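PDB 4LPQ: ErfK/YbiS/YcfS/YnhG family protein, which probably acts as a peptidoglycan L,D-transpeptidase in cell wall biogenesis, this chain joining a putative peptidoglycan-binding domain to the catalytic domain. Local coordinates for residues Pro18-Leu21 / Ala22-Arg26. Numbering follows the deposited sequence.
Sequences PEVL and ALQQR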
ATOM      1  N   PRO A  18     -18.689 -15.988  -6.905  1.00 21.21           N
ATOM      2  CA  PRO A  18     -17.724 -16.399  -7.879  1.00 23.58           C
ATOM      3  C   PRO A  18     -17.009 -15.203  -8.480  1.00 19.02           C
ATOM      4  O   PRO A  18     -15.823 -15.332  -8.825  1.00 20.72           O
ATOM      5  CB  PRO A  18     -18.530 -17.165  -8.887  1.00 26.12           C
ATOM      6  CG  PRO A  18     -19.939 -16.903  -8.618  1.00 30.72           C
ATOM      7  CD  PRO A  18     -20.012 -16.572  -7.197  1.00 24.66           C
ATOM      8  N   GLU A  19     -17.711 -14.120  -8.747  1.00 19.90           N
ATOM      9  CA  GLU A  19     -17.026 -12.970  -9.347  1.00 19.59           C
ATOM     10  C   GLU A  19     -16.015 -12.337  -8.375  1.00 17.79           C
ATOM     11  O   GLU A  19     -14.986 -11.827  -8.814  1.00 18.95           O
ATOM     12  CB  GLU A  19     -18.003 -11.995  -9.952  1.00 25.86           C
ATOM     13  CG  GLU A  19     -18.688 -12.716 -11.148  1.00 32.89           C
ATOM     14  CD  GLU A  19     -17.627 -13.445 -12.172  1.00 41.58           C
ATOM     15  OE1 GLU A  19     -16.798 -12.595 -12.725  1.00 25.84           O
ATOM     16  OE2 GLU A  19     -17.637 -14.789 -12.398  1.00 40.62           O
ATOM     17  N   VAL A  20     -16.330 -12.378  -7.082  1.00 16.87           N
ATOM     18  CA  VAL A  20     -15.373 -11.912  -6.100  1.00 14.55           C
ATOM     19  C   VAL A  20     -14.151 -12.839  -6.087  1.00 15.30           C
ATOM     20  O   VAL A  20     -13.004 -12.390  -6.042  1.00 15.33           O
ATOM     21  CB  VAL A  20     -15.976 -11.814  -4.727  1.00 15.08           C
ATOM     22  CG1 VAL A  20     -14.931 -11.486  -3.677  1.00 15.16           C
ATOM     23  CG2 VAL A  20     -17.068 -10.793  -4.710  1.00 17.25           C
ATOM     24  N   LEU A  21     -14.383 -14.142  -6.067  1.00 17.49           N
ATOM     25  CA  LEU A  21     -13.312 -15.112  -6.088  1.00 17.42           C
ATOM     26  C   LEU A  21     -12.337 -14.869  -7.279  1.00 16.00           C
ATOM     27  O   LEU A  21     -11.118 -14.818  -7.138  1.00 17.68           O
ATOM     28  CB  LEU A  21     -13.852 -16.543  -6.089  1.00 19.86           C
ATOM     29  CG  LEU A  21     -12.748 -17.631  -6.127  1.00 24.97           C
ATOM     30  CD1 LEU A  21     -12.102 -17.627  -4.872  1.00 37.04           C
ATOM     31  CD2 LEU A  21     -13.423 -18.965  -6.242  1.00 37.86           C
ATOM     32  N   ALA A  22     -12.949 -14.665  -8.460  1.00 17.41           N
ATOM     33  CA  ALA A  22     -12.179 -14.397  -9.659  1.00 18.27           C
ATOM     34  C   ALA A  22     -11.382 -13.113  -9.577  1.00 16.35           C
ATOM     35  O   ALA A  22     -10.196 -13.105  -9.946  1.00 16.98           O
ATOM     36  CB  ALA A  22     -13.120 -14.367 -10.858  1.00 19.10           C
ATOM     37  N   LEU A  23     -11.969 -12.080  -9.000  1.00 15.23           N
ATOM     38  CA  LEU A  23     -11.258 -10.851  -8.786  1.00 13.46           C
ATOM     39  C   LEU A  23     -10.072 -11.051  -7.849  1.00 14.50           C
ATOM     40  O   LEU A  23      -8.969 -10.564  -8.141  1.00 14.27           O
ATOM     41  CB  LEU A  23     -12.241  -9.875  -8.147  1.00 14.92           C
ATOM     42  CG  LEU A  23     -11.596  -8.608  -7.557  1.00 13.86           C
ATOM     43  CD1 LEU A  23     -11.023  -7.677  -8.656  1.00 14.42           C
ATOM     44  CD2 LEU A  23     -12.693  -7.837  -6.750  1.00 15.21           C
ATOM     45  N   GLN A  24     -10.270 -11.732  -6.741  1.00 14.29           N
ATOM     46  CA  GLN A  24      -9.235 -11.908  -5.781  1.00 15.27           C
ATOM     47  C   GLN A  24      -8.085 -12.686  -6.426  1.00 15.18           C
ATOM     48  O   GLN A  24      -6.909 -12.357  -6.201  1.00 14.59           O
ATOM     49  CB  GLN A  24      -9.738 -12.676  -4.573  1.00 14.72           C
ATOM     50  CG  GLN A  24     -10.734 -11.871  -3.774  1.00 13.34           C
ATOM     51  CD  GLN A  24     -11.489 -12.748  -2.764  1.00 14.53           C
ATOM     52  OE1 GLN A  24     -11.807 -13.920  -3.015  1.00 16.38           O
ATOM     53  NE2 GLN A  24     -11.819 -12.181  -1.595  1.00 15.88           N
ATOM     54  N   GLN A  25      -8.404 -13.743  -7.189  1.00 15.24           N
ATOM     55  CA  GLN A  25      -7.363 -14.497  -7.829  1.00 15.76           C
ATOM     56  C   GLN A  25      -6.590 -13.701  -8.873  1.00 16.03           C
ATOM     57  O   GLN A  25      -5.368 -13.832  -9.014  1.00 16.78           O
ATOM     58  CB  GLN A  25      -7.893 -15.797  -8.386  1.00 18.69           C
ATOM     59  CG  GLN A  25      -6.793 -16.744  -8.714  1.00 21.41           C
ATOM     60  CD  GLN A  25      -5.923 -17.169  -7.556  1.00 26.30           C
ATOM     61  OE1 GLN A  25      -6.370 -17.703  -6.521  1.00 28.17           O
ATOM     62  NE2 GLN A  25      -4.627 -16.913  -7.729  1.00 24.75           N
ATOM     63  N   ARG A  26      -7.291 -12.866  -9.637  1.00 14.28           N
ATOM     64  CA  ARG A  26      -6.635 -12.051 -10.616  1.00 14.56           C
ATOM     65  C   ARG A  26      -5.680 -10.998  -9.989  1.00 12.70           C
ATOM     66  O   ARG A  26      -4.528 -10.842 -10.431  1.00 14.23           O
ATOM     67  CB  ARG A  26      -7.688 -11.354 -11.464  1.00 15.29           C
ATOM     68  CG  ARG A  26      -7.156 -10.452 -12.542  1.00 14.64           C
ATOM     69  CD  ARG A  26      -6.288 -11.234 -13.525  1.00 17.64           C
ATOM     70  NE  ARG A  26      -6.045 -10.425 -14.690  1.00 17.02           N
ATOM     71  CZ  ARG A  26      -5.109 -10.678 -15.603  1.00 15.49           C
ATOM     72  NH1 ARG A  26      -4.289 -11.724 -15.445  1.00 19.12           N
ATOM     73  NH2 ARG A  26      -4.929  -9.914 -16.674  1.00 17.26           N
TER
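The carboxamide of Gln24 receives the methyl CG1 of Val20 almost squarely over one face, 3.8 Å from CD, while CD1 of Leu21 lies near the amide plane at the OE1 edge, 4.2 Å from that oxygen. Gln24 reaches this place because CG is anti to its own carbonyl carbon (chi1 -68°), which leans the extended side chain back along the helix. On the way, CG passes 3.3 Å from the carbonyl oxygen of Val20, an atom that also accepts the backbone N-H of Gln24 at 2.9 Å. That i to i+4 bond is one of five successive ones here, from Ala22 N to Pro18 O through Arg26 N to Ala22 O, as expected of a regular alpha-helix. Beside them, CB of Leu23 rests 3.4 Å from the oxygen of Glu19. The buried amide has its polar atoms satisfied: OE1 accepts from Gly39 N, and NE2 bonds to Thr45 OG1 and Asp38 OD1. Were Gln24 cut back to an alanine, Gly39 N, Asp38 OD1 and Thr45 OG1 would probably each lose this partner, and CG1 of Val20 the amide face it packs on. Within the putative peptidoglycan-binding domain, Gln24 thus ties helix 18-30 to the loop at Asp38 and Gly39 and to helix 43-56, which carries Thr45, while Arg26 NH2 bonds to Leu72 O of helix 66-74.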